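Local coordinates for protein putative oxidoreductase (Magnetospirillum magnetotacticum, PDB 3C1A) that probably acts as an NAD(P)-dependent oxidoreductase of the GFO/IDH/MocA family, pairing a Rossmann-fold dinucleotide-binding domain with a C-terminal mixed beta-sheet domain, at residues A[132-138]-A[242-246]; A[149-155]-A[218-224]; A[181-187]-A[306-310]. The contacts are given in a common frame with arbitrary orientation. Where two conformers were deposited one is given. Residue numbers count along the deposited sequence, not the author numbering.

Overall arrangement
All three contacts involve the C-terminal part of this two-domain oxidoreductase, and interactions 1 and 2 reach the same mixed sheet. Interaction 1 is buried and apolar, a helix laid on strand 242-246. Interaction 2 is partly buried backbone pairing between two parallel strands of that sheet, with a salt bridge added on one face. Interaction 3, also partly buried, sets a salt bridge from the turn after helix 168-184 to helix 301-314 beside a leucine contact. Segment 181-187 connects the set: W135 NE1 of interaction 1 hydrogen-bonds to D182 OD2 at 2.8 Å, and V151 CG2 of interaction 2 packs on L183 CD2 at 3.5 Å. Centres of interactions 1 and 2 lie about 14 Å apart without touching.

Interaction 1 of 3, residues A[132-138]-A[242-246]; sequences NPAWEAL and TLVMD
M245, a selenomethionine, overlaps the start of helix 133-138, its SE atom lying among A134, W135 and L138. This is helix-on-sheet packing in the GFO/IDH/MocA-type C-terminal domain: the helix lies on the extended strand 242-246 with the segment axes 9.7 Å apart at closest approach and the two N-to-C directions antiparallel at 179°. The register places the CA of A134 7.5 Å from that of M245, and the CA of L138 6.9 Å from that of L243, so one helical turn spans two strand residues. M245 and L243 both direct CA-CB toward the helix, as do A134 and L138, whereas V244 points away.

The M245 chain (chi1 m, chi2 t, chi3 p) carries SE to 3.8 Å from A134 O, 4.2 Å from A134 CB and 4.0 Å from L138 CD1. SE also makes a Met-aromatic contact at the edge of the W135 indole: it is 5.3 Å from the centroid of the six-membered ring, 90° off the ring normal, and 3.9 Å from CE3. The W135 ring (chi1 t, chi2 -115°) packs on L183 of helix 168-184, and its NE1 hydrogen-bonds to D182 OD2. Farther along, L138 (chi1 t, chi2 t) meets L243 (chi1 m, chi2 t), CG to CB 4.0 Å.

N132 is the N-cap. Its chi1 t rotamer lets OD1 accept from A134 N at 3.0 Å, N-H...O angle 160°, while ND2 donates to Q129. Beyond the cap, the methyl CE of M245 ends 3.9 Å from N132 ND2.

Interaction 2 of 3, residues A[149-155]-A[218-224]; sequences LAVRSEA and VEAHIRL
Parallel pairing of strands 149-155 and 218-224, within the mixed sheet of the GFO/IDH/MocA C-terminal domain, brings together R223, V151 and S153, the residues with the most surface covered. Both segments are extended; their axes approach to 4.6 Å, 7° from parallel. V151 lies opposite A220, R152 opposite H221, S153 opposite I222 and E154 opposite R223, with CA-CA distances of 4.5 to 4.9 Å.

V151 N donates to E219 O (3.2 Å), and V151 O accepts from H221 N (2.9 Å); V151 CB packs on A220 CB at 4.0 Å, on the face covered by helix 168-184. S153 N donates to H221 O and S153 O accepts from R223 N, both 2.9 Å. S153 OG (chi1 p) donates to a water at 3.1 Å that donates to R223 O at 2.7 Å. A155 N closes on R223 O at 3.0 Å.

On the other face R223 extends through t rotamers to its guanidinium, bridging E154 and D208. E154 also pairs with R233. R223 NH1 meets E154 OE2 at 2.9 Å.

Interaction 3 of 3, residues A[181-187]-A[306-310]; sequences LDLMGRD and RVVRV
A salt bridge between D187 and R306 is the strongest polar link here: R306 NE donates to D187 OD1 at 2.8 Å (N-H...O angle 160°), and R306 NH2 donates to the same oxygen at 3.1 Å (139°). D187 has chi1 m, and R306 runs m, t, p through chi3, so the guanidinium presents its edge to the carboxylate. A water accepts from R306 NH1 at 3.1 Å and donates to L181 O at 2.5 Å, tying the arginine to the end of the other helix. D187 OD2 lies 4.1 Å from R309 NH1, opposite charges too far apart for a salt bridge.

Helix 168-184 of the GFO/IDH/MocA C-terminal domain here packs against helix 301-314, and the loop after it supplies the acidic partner. Helix 181-184 ends at G185, which leaves helical geometry with phi 75°, psi 14°, after its N has bonded to L181 O at 3.0 Å. R186 then turns extended, its NE and NH2 each 3.1 Å from D187 O as donors, with D189 as its outside charge partner. Segment 306-310 stays helical. The CA atoms of L181 and V307 are 7.7 Å apart, those of D187 and R306 7.5 Å.

L181 (chi1 m, chi2 t) provides the apolar part: CD1 lies over one face of the R306 guanidinium, 4.1 Å from V307 CG2 and 4.3 Å from V310 CG2. V307 and V310 continue along helix 168-184 onto A174, S178 and V177, while L183 packs on strand 148-158, so helix 168-184 lies between helix 301-314 and the mixed sheet.

Interaction 1 of 3, residues A[132-138]-A[242-246]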
loop_
_atom_site.group_PDB
_atom_site.type_symbol
_atom_site.label_atom_id
_atom_site.label_comp_id
_atom_site.label_asym_id
_atom_site.label_seq_id
_atom_site.Cartn_x
_atom_site.Cartn_y
_atom_site.Cartn_z
ATOM N N ASN A 132 2.007 -6.286 6.688
ATOM C CA ASN A 132 3.216 -6.304 7.503
ATOM C C ASN A 132 2.922 -7.002 8.825
ATOM O O ASN A 132 2.006 -6.591 9.539
ATOM C CB ASN A 132 3.652 -4.853 7.736
ATOM C CG ASN A 132 4.947 -4.743 8.518
ATOM O OD1 ASN A 132 5.459 -5.727 9.054
ATOM N ND2 ASN A 132 5.455 -3.523 8.633
ATOM N N PRO A 133 3.682 -8.064 9.181
ATOM C CA PRO A 133 3.424 -8.650 10.507
ATOM C C PRO A 133 3.508 -7.705 11.726
ATOM O O PRO A 133 2.849 -7.949 12.715
ATOM C CB PRO A 133 4.494 -9.750 10.613
ATOM C CG PRO A 133 4.745 -10.120 9.177
ATOM C CD PRO A 133 4.722 -8.822 8.449
ATOM N N ALA A 134 4.287 -6.639 11.645
ATOM C CA ALA A 134 4.360 -5.681 12.723
ATOM C C ALA A 134 3.025 -4.917 12.908
ATOM O O ALA A 134 2.641 -4.629 14.038
ATOM C CB ALA A 134 5.520 -4.713 12.476
ATOM N N TRP A 135 2.325 -4.609 11.805
ATOM C CA TRP A 135 1.052 -3.878 11.835
ATOM C C TRP A 135 -0.034 -4.786 12.394
ATOM O O TRP A 135 -0.839 -4.388 13.232
ATOM C CB TRP A 135 0.682 -3.376 10.430
ATOM C CG TRP A 135 -0.635 -2.689 10.402
ATOM C CD1 TRP A 135 -1.742 -3.091 9.758
ATOM C CD2 TRP A 135 -0.966 -1.467 11.061
ATOM N NE1 TRP A 135 -2.767 -2.196 9.967
ATOM C CE2 TRP A 135 -2.307 -1.191 10.775
ATOM C CE3 TRP A 135 -0.257 -0.586 11.895
ATOM C CZ2 TRP A 135 -2.954 -0.094 11.296
ATOM C CZ3 TRP A 135 -0.900 0.506 12.398
ATOM C CH2 TRP A 135 -2.235 0.746 12.106
ATOM N N GLU A 136 -0.011 -6.028 11.936
ATOM C CA GLU A 136 -0.884 -7.058 12.466
ATOM C C GLU A 136 -0.681 -7.254 13.984
ATOM O O GLU A 136 -1.655 -7.351 14.732
ATOM C CB GLU A 136 -0.675 -8.353 11.678
ATOM C CG GLU A 136 -1.077 -8.227 10.186
ATOM C CD GLU A 136 -0.607 -9.383 9.318
ATOM O OE1 GLU A 136 -0.228 -10.429 9.875
ATOM O OE2 GLU A 136 -0.605 -9.240 8.072
ATOM N N ALA A 137 0.580 -7.269 14.420
ATOM C CA ALA A 137 0.946 -7.354 15.855
ATOM C C ALA A 137 0.512 -6.110 16.656
ATOM O O ALA A 137 0.073 -6.243 17.795
ATOM C CB ALA A 137 2.417 -7.569 16.021
ATOM N N LEU A 138 0.626 -4.913 16.067
ATOM C CA LEU A 138 0.153 -3.688 16.701
ATOM C C LEU A 138 -1.358 -3.722 16.870
ATOM O O LEU A 138 -1.873 -3.426 17.960
ATOM C CB LEU A 138 0.551 -2.430 15.885
ATOM C CG LEU A 138 0.151 -1.030 16.399
ATOM C CD1 LEU A 138 1.060 0.093 15.777
ATOM C CD2 LEU A 138 -1.347 -0.725 16.125
ATOM N N THR A 242 1.192 3.708 24.451
ATOM C CA THR A 242 1.438 4.239 23.106
ATOM C C THR A 242 2.132 3.105 22.350
ATOM O O THR A 242 3.076 2.516 22.873
ATOM C CB THR A 242 2.359 5.475 23.167
ATOM O OG1 THR A 242 1.776 6.485 24.030
ATOM C CG2 THR A 242 2.595 6.054 21.761
ATOM N N LEU A 243 1.643 2.772 21.155
ATOM C CA LEU A 243 2.303 1.772 20.311
ATOM C C LEU A 243 2.997 2.489 19.183
ATOM O O LEU A 243 2.392 3.347 18.530
ATOM C CB LEU A 243 1.283 0.789 19.751
ATOM C CG LEU A 243 0.738 -0.158 20.808
ATOM C CD1 LEU A 243 -0.552 -0.804 20.403
ATOM C CD2 LEU A 243 1.836 -1.199 21.121
ATOM N N VAL A 244 4.275 2.190 19.001
ATOM C CA VAL A 244 5.117 2.794 17.962
ATOM C C VAL A 244 5.744 1.728 17.024
ATOM O O VAL A 244 6.266 0.722 17.461
ATOM C CB VAL A 244 6.253 3.677 18.565
ATOM C CG1 VAL A 244 7.166 4.255 17.459
ATOM C CG2 VAL A 244 5.711 4.803 19.435
HETATM N N MSE A 245 5.671 1.969 15.719
HETATM C CA MSE A 245 6.465 1.195 14.768
HETATM C C MSE A 245 7.460 2.121 14.124
HETATM O O MSE A 245 7.051 3.095 13.527
HETATM C CB MSE A 245 5.572 0.620 13.691
HETATM C CG MSE A 245 4.918 -0.633 14.081
HETATM SE SE MSE A 245 3.500 -1.096 12.897
HETATM C CE MSE A 245 4.305 -0.876 11.184
ATOM N N ASP A 246 8.750 1.822 14.245
ATOM C CA ASP A 246 9.818 2.744 13.830
ATOM C C ASP A 246 10.955 2.020 13.131
ATOM O O ASP A 246 11.557 1.138 13.729
ATOM C CB ASP A 246 10.376 3.441 15.065
ATOM C CG ASP A 246 11.409 4.519 14.724
ATOM O OD1 ASP A 246 11.913 4.556 13.572
ATOM O OD2 ASP A 246 11.694 5.335 15.623
#

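Interaction 2 of 3, residues A[149-155]-A[218-224]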
loop_
_atom_site.group_PDB
_atom_site.type_symbol
_atom_site.label_atom_id
_atom_site.label_comp_id
_atom_site.label_asym_id
_atom_site.label_seq_id
_atom_site.Cartn_x
_atom_site.Cartn_y
_atom_site.Cartn_z
ATOM N N LEU A 149 -6.442 8.027 21.457
ATOM C CA LEU A 149 -6.554 9.502 21.581
ATOM C C LEU A 149 -6.011 10.249 20.370
ATOM O O LEU A 149 -6.482 11.326 20.025
ATOM C CB LEU A 149 -5.759 9.985 22.786
ATOM C CG LEU A 149 -6.075 9.342 24.132
ATOM C CD1 LEU A 149 -4.976 9.638 25.165
ATOM C CD2 LEU A 149 -7.413 9.847 24.550
ATOM N N ALA A 150 -4.979 9.676 19.770
ATOM C CA ALA A 150 -4.264 10.280 18.665
ATOM C C ALA A 150 -3.486 9.246 17.903
ATOM O O ALA A 150 -3.107 8.216 18.454
ATOM C CB ALA A 150 -3.310 11.358 19.154
ATOM N N VAL A 151 -3.225 9.589 16.641
ATOM C CA VAL A 151 -2.411 8.798 15.744
ATOM C C VAL A 151 -1.486 9.745 14.988
ATOM O O VAL A 151 -1.908 10.812 14.521
ATOM C CB VAL A 151 -3.287 8.037 14.761
ATOM C CG1 VAL A 151 -2.454 7.330 13.762
ATOM C CG2 VAL A 151 -4.229 7.082 15.487
ATOM N N ARG A 152 -0.218 9.356 14.880
ATOM C CA ARG A 152 0.654 10.087 13.997
ATOM C C ARG A 152 1.621 9.210 13.234
ATOM O O ARG A 152 2.044 8.134 13.705
ATOM C CB ARG A 152 1.402 11.153 14.792
ATOM C CG ARG A 152 2.747 10.737 15.253
ATOM C CD ARG A 152 3.348 11.799 16.155
ATOM N NE ARG A 152 3.956 12.862 15.383
ATOM C CZ ARG A 152 4.610 13.884 15.910
ATOM N NH1 ARG A 152 4.661 14.066 17.234
ATOM N NH2 ARG A 152 5.153 14.780 15.103
ATOM N N SER A 153 1.961 9.647 12.027
ATOM C CA SER A 153 2.977 8.950 11.230
ATOM C C SER A 153 3.884 9.935 10.517
ATOM O O SER A 153 3.534 11.106 10.323
ATOM C CB SER A 153 2.330 8.007 10.215
ATOM O OG SER A 153 1.577 8.739 9.254
ATOM N N GLU A 154 5.057 9.427 10.157
ATOM C CA GLU A 154 6.068 10.160 9.413
ATOM C C GLU A 154 6.791 9.231 8.426
ATOM O O GLU A 154 7.326 8.132 8.808
ATOM C CB GLU A 154 7.098 10.731 10.388
ATOM C CG GLU A 154 8.053 11.698 9.761
ATOM C CD GLU A 154 8.987 12.273 10.800
ATOM O OE1 GLU A 154 9.842 11.537 11.310
ATOM O OE2 GLU A 154 8.822 13.454 11.134
ATOM N N ALA A 155 6.841 9.695 7.176
ATOM C CA ALA A 155 7.552 9.032 6.071
ATOM C C ALA A 155 8.494 10.048 5.452
ATOM O O ALA A 155 8.074 11.112 5.019
ATOM C CB ALA A 155 6.592 8.538 5.009
ATOM N N VAL A 218 -10.722 12.347 17.600
ATOM C CA VAL A 218 -9.394 11.754 17.476
ATOM C C VAL A 218 -8.843 12.225 16.137
ATOM O O VAL A 218 -9.532 12.092 15.119
ATOM C CB VAL A 218 -9.470 10.203 17.487
ATOM C CG1 VAL A 218 -8.114 9.563 17.177
ATOM C CG2 VAL A 218 -10.022 9.696 18.795
ATOM N N GLU A 219 -7.632 12.781 16.137
ATOM C CA GLU A 219 -6.979 13.177 14.880
ATOM C C GLU A 219 -5.813 12.287 14.566
ATOM O O GLU A 219 -5.107 11.840 15.472
ATOM C CB GLU A 219 -6.488 14.614 14.927
ATOM C CG GLU A 219 -7.600 15.608 14.859
ATOM C CD GLU A 219 -7.118 17.001 14.629
ATOM O OE1 GLU A 219 -5.955 17.293 14.979
ATOM O OE2 GLU A 219 -7.906 17.802 14.079
ATOM N N ALA A 220 -5.646 12.028 13.267
ATOM C CA ALA A 220 -4.491 11.334 12.699
ATOM C C ALA A 220 -3.750 12.383 11.918
ATOM O O ALA A 220 -4.360 13.098 11.106
ATOM C CB ALA A 220 -4.916 10.188 11.774
ATOM N N HIS A 221 -2.474 12.559 12.215
ATOM C CA HIS A 221 -1.585 13.486 11.489
ATOM C C HIS A 221 -0.525 12.669 10.746
ATOM O O HIS A 221 0.274 11.911 11.337
ATOM C CB HIS A 221 -0.885 14.492 12.404
ATOM C CG HIS A 221 -1.820 15.343 13.215
ATOM N ND1 HIS A 221 -1.849 15.305 14.590
ATOM C CD2 HIS A 221 -2.752 16.254 12.850
ATOM C CE1 HIS A 221 -2.762 16.147 15.038
ATOM N NE2 HIS A 221 -3.321 16.742 14.003
ATOM N N ILE A 222 -0.527 12.823 9.439
ATOM C CA ILE A 222 0.348 12.064 8.567
ATOM C C ILE A 222 1.340 13.000 7.919
ATOM O O ILE A 222 0.961 13.788 7.069
ATOM C CB ILE A 222 -0.474 11.391 7.455
ATOM C CG1 ILE A 222 -1.435 10.347 8.049
ATOM C CG2 ILE A 222 0.404 10.866 6.297
ATOM C CD1 ILE A 222 -2.492 9.821 6.994
ATOM N N ARG A 223 2.600 12.900 8.307
ATOM C CA ARG A 223 3.637 13.756 7.726
ATOM C C ARG A 223 4.416 13.038 6.601
ATOM O O ARG A 223 4.905 11.924 6.784
ATOM C CB ARG A 223 4.587 14.273 8.801
ATOM C CG ARG A 223 5.474 15.441 8.317
ATOM C CD ARG A 223 6.738 15.580 9.124
ATOM N NE ARG A 223 7.606 16.608 8.559
ATOM C CZ ARG A 223 8.907 16.724 8.830
ATOM N NH1 ARG A 223 9.517 15.909 9.691
ATOM N NH2 ARG A 223 9.604 17.699 8.253
ATOM N N LEU A 224 4.480 13.714 5.448
ATOM C CA LEU A 224 5.214 13.310 4.241
ATOM C C LEU A 224 6.178 14.448 3.856
ATOM O O LEU A 224 5.735 15.584 3.565
ATOM C CB LEU A 224 4.267 13.068 3.061
ATOM C CG LEU A 224 2.930 12.360 3.320
ATOM C CD1 LEU A 224 1.954 12.439 2.114
ATOM C CD2 LEU A 224 3.175 10.901 3.766
HETATM O O HOH W 1 -1.554 13.153 16.147
HETATM O O HOH W 2 3.756 9.472 7.150
#

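Interaction 3 of 3, residues A[181-187]-A[306-310]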
loop_
_atom_site.group_PDB
_atom_site.type_symbol
_atom_site.label_atom_id
_atom_site.label_comp_id
_atom_site.label_asym_id
_atom_site.label_seq_id
_atom_site.Cartn_x
_atom_site.Cartn_y
_atom_site.Cartn_z
ATOM N N LEU A 181 -7.113 4.494 8.003
ATOM C CA LEU A 181 -8.441 3.914 7.751
ATOM C C LEU A 181 -8.588 2.469 8.234
ATOM O O LEU A 181 -9.644 2.101 8.783
ATOM C CB LEU A 181 -8.833 4.018 6.287
ATOM C CG LEU A 181 -8.856 5.380 5.569
ATOM C CD1 LEU A 181 -9.355 5.261 4.098
ATOM C CD2 LEU A 181 -9.681 6.419 6.295
ATOM N N ASP A 182 -7.557 1.660 8.069
ATOM C CA ASP A 182 -7.564 0.282 8.585
ATOM C C ASP A 182 -7.647 0.229 10.122
ATOM O O ASP A 182 -8.464 -0.514 10.688
ATOM C CB ASP A 182 -6.363 -0.508 8.112
ATOM C CG ASP A 182 -6.435 -1.950 8.549
ATOM O OD1 ASP A 182 -7.427 -2.637 8.194
ATOM O OD2 ASP A 182 -5.498 -2.387 9.246
ATOM N N LEU A 183 -6.853 1.059 10.783
ATOM C CA LEU A 183 -6.927 1.255 12.245
ATOM C C LEU A 183 -8.271 1.734 12.739
ATOM O O LEU A 183 -8.784 1.195 13.718
ATOM C CB LEU A 183 -5.864 2.262 12.698
ATOM C CG LEU A 183 -5.719 2.620 14.193
ATOM C CD1 LEU A 183 -5.412 1.360 14.990
ATOM C CD2 LEU A 183 -4.651 3.716 14.484
HETATM N N MSE A 184 -8.822 2.774 12.123
HETATM C CA MSE A 184 -9.995 3.469 12.679
HETATM C C MSE A 184 -11.311 2.792 12.330
HETATM O O MSE A 184 -12.279 3.009 13.008
HETATM C CB MSE A 184 -10.063 4.929 12.248
HETATM C CG MSE A 184 -8.910 5.802 12.697
HETATM SE SE MSE A 184 -8.535 5.774 14.609
HETATM C CE MSE A 184 -9.802 7.170 15.152
ATOM N N GLY A 185 -11.356 2.004 11.261
ATOM C CA GLY A 185 -12.561 1.253 10.897
ATOM C C GLY A 185 -13.671 2.072 10.276
ATOM O O GLY A 185 -14.798 1.605 10.165
ATOM N N ARG A 186 -13.352 3.284 9.864
ATOM C CA ARG A 186 -14.346 4.208 9.358
ATOM C C ARG A 186 -13.650 5.287 8.588
ATOM O O ARG A 186 -12.425 5.390 8.616
ATOM C CB ARG A 186 -15.133 4.847 10.511
ATOM C CG ARG A 186 -14.253 5.400 11.611
ATOM C CD ARG A 186 -14.972 6.376 12.549
ATOM N NE ARG A 186 -15.198 7.631 11.854
ATOM C CZ ARG A 186 -15.521 8.791 12.403
ATOM N NH1 ARG A 186 -15.689 8.935 13.721
ATOM N NH2 ARG A 186 -15.673 9.830 11.603
ATOM N N ASP A 187 -14.431 6.138 7.948
ATOM C CA ASP A 187 -13.886 7.250 7.205
ATOM C C ASP A 187 -13.811 8.526 8.061
ATOM O O ASP A 187 -14.582 8.719 8.979
ATOM C CB ASP A 187 -14.747 7.523 5.973
ATOM C CG ASP A 187 -14.514 6.517 4.854
ATOM O OD1 ASP A 187 -13.469 5.826 4.837
ATOM O OD2 ASP A 187 -15.398 6.424 3.979
ATOM N N ARG A 306 -11.654 4.015 -0.787
ATOM C CA ARG A 306 -11.811 4.971 0.314
ATOM C C ARG A 306 -10.528 5.802 0.487
ATOM O O ARG A 306 -10.609 6.982 0.805
ATOM C CB ARG A 306 -12.157 4.246 1.609
ATOM C CG ARG A 306 -13.508 3.555 1.581
ATOM C CD ARG A 306 -13.623 2.522 2.704
ATOM N NE ARG A 306 -13.310 3.115 3.991
ATOM C CZ ARG A 306 -12.820 2.474 5.044
ATOM N NH1 ARG A 306 -12.656 1.163 5.017
ATOM N NH2 ARG A 306 -12.555 3.141 6.161
ATOM N N VAL A 307 -9.363 5.165 0.299
ATOM C CA VAL A 307 -8.041 5.863 0.318
ATOM C C VAL A 307 -7.989 6.915 -0.787
ATOM O O VAL A 307 -7.492 8.022 -0.547
ATOM C CB VAL A 307 -6.884 4.917 0.077
ATOM C CG1 VAL A 307 -5.591 5.681 -0.170
ATOM C CG2 VAL A 307 -6.757 3.850 1.271
ATOM N N VAL A 308 -8.430 6.538 -1.996
ATOM C CA VAL A 308 -8.493 7.483 -3.130
ATOM C C VAL A 308 -9.402 8.670 -2.830
ATOM O O VAL A 308 -9.114 9.835 -3.221
ATOM C CB VAL A 308 -8.925 6.800 -4.460
ATOM C CG1 VAL A 308 -9.295 7.844 -5.560
ATOM C CG2 VAL A 308 -7.829 5.912 -5.022
ATOM N N ARG A 309 -10.484 8.408 -2.116
ATOM C CA ARG A 309 -11.418 9.495 -1.758
ATOM C C ARG A 309 -10.751 10.511 -0.841
ATOM O O ARG A 309 -10.830 11.705 -1.053
ATOM C CB ARG A 309 -12.696 8.947 -1.114
ATOM C CG ARG A 309 -13.674 10.075 -0.770
ATOM C CD ARG A 309 -15.001 9.593 -0.242
ATOM N NE ARG A 309 -15.714 8.792 -1.221
ATOM C CZ ARG A 309 -15.877 7.477 -1.141
ATOM N NH1 ARG A 309 -15.376 6.789 -0.123
ATOM N NH2 ARG A 309 -16.550 6.840 -2.085
ATOM N N VAL A 310 -10.035 10.030 0.155
ATOM C CA VAL A 310 -9.382 10.899 1.110
ATOM C C VAL A 310 -8.243 11.668 0.418
ATOM O O VAL A 310 -8.022 12.839 0.692
ATOM C CB VAL A 310 -8.767 10.078 2.285
ATOM C CG1 VAL A 310 -7.892 10.964 3.164
ATOM C CG2 VAL A 310 -9.827 9.377 3.107
HETATM O O HOH W 3 -11.568 0.708 7.871
#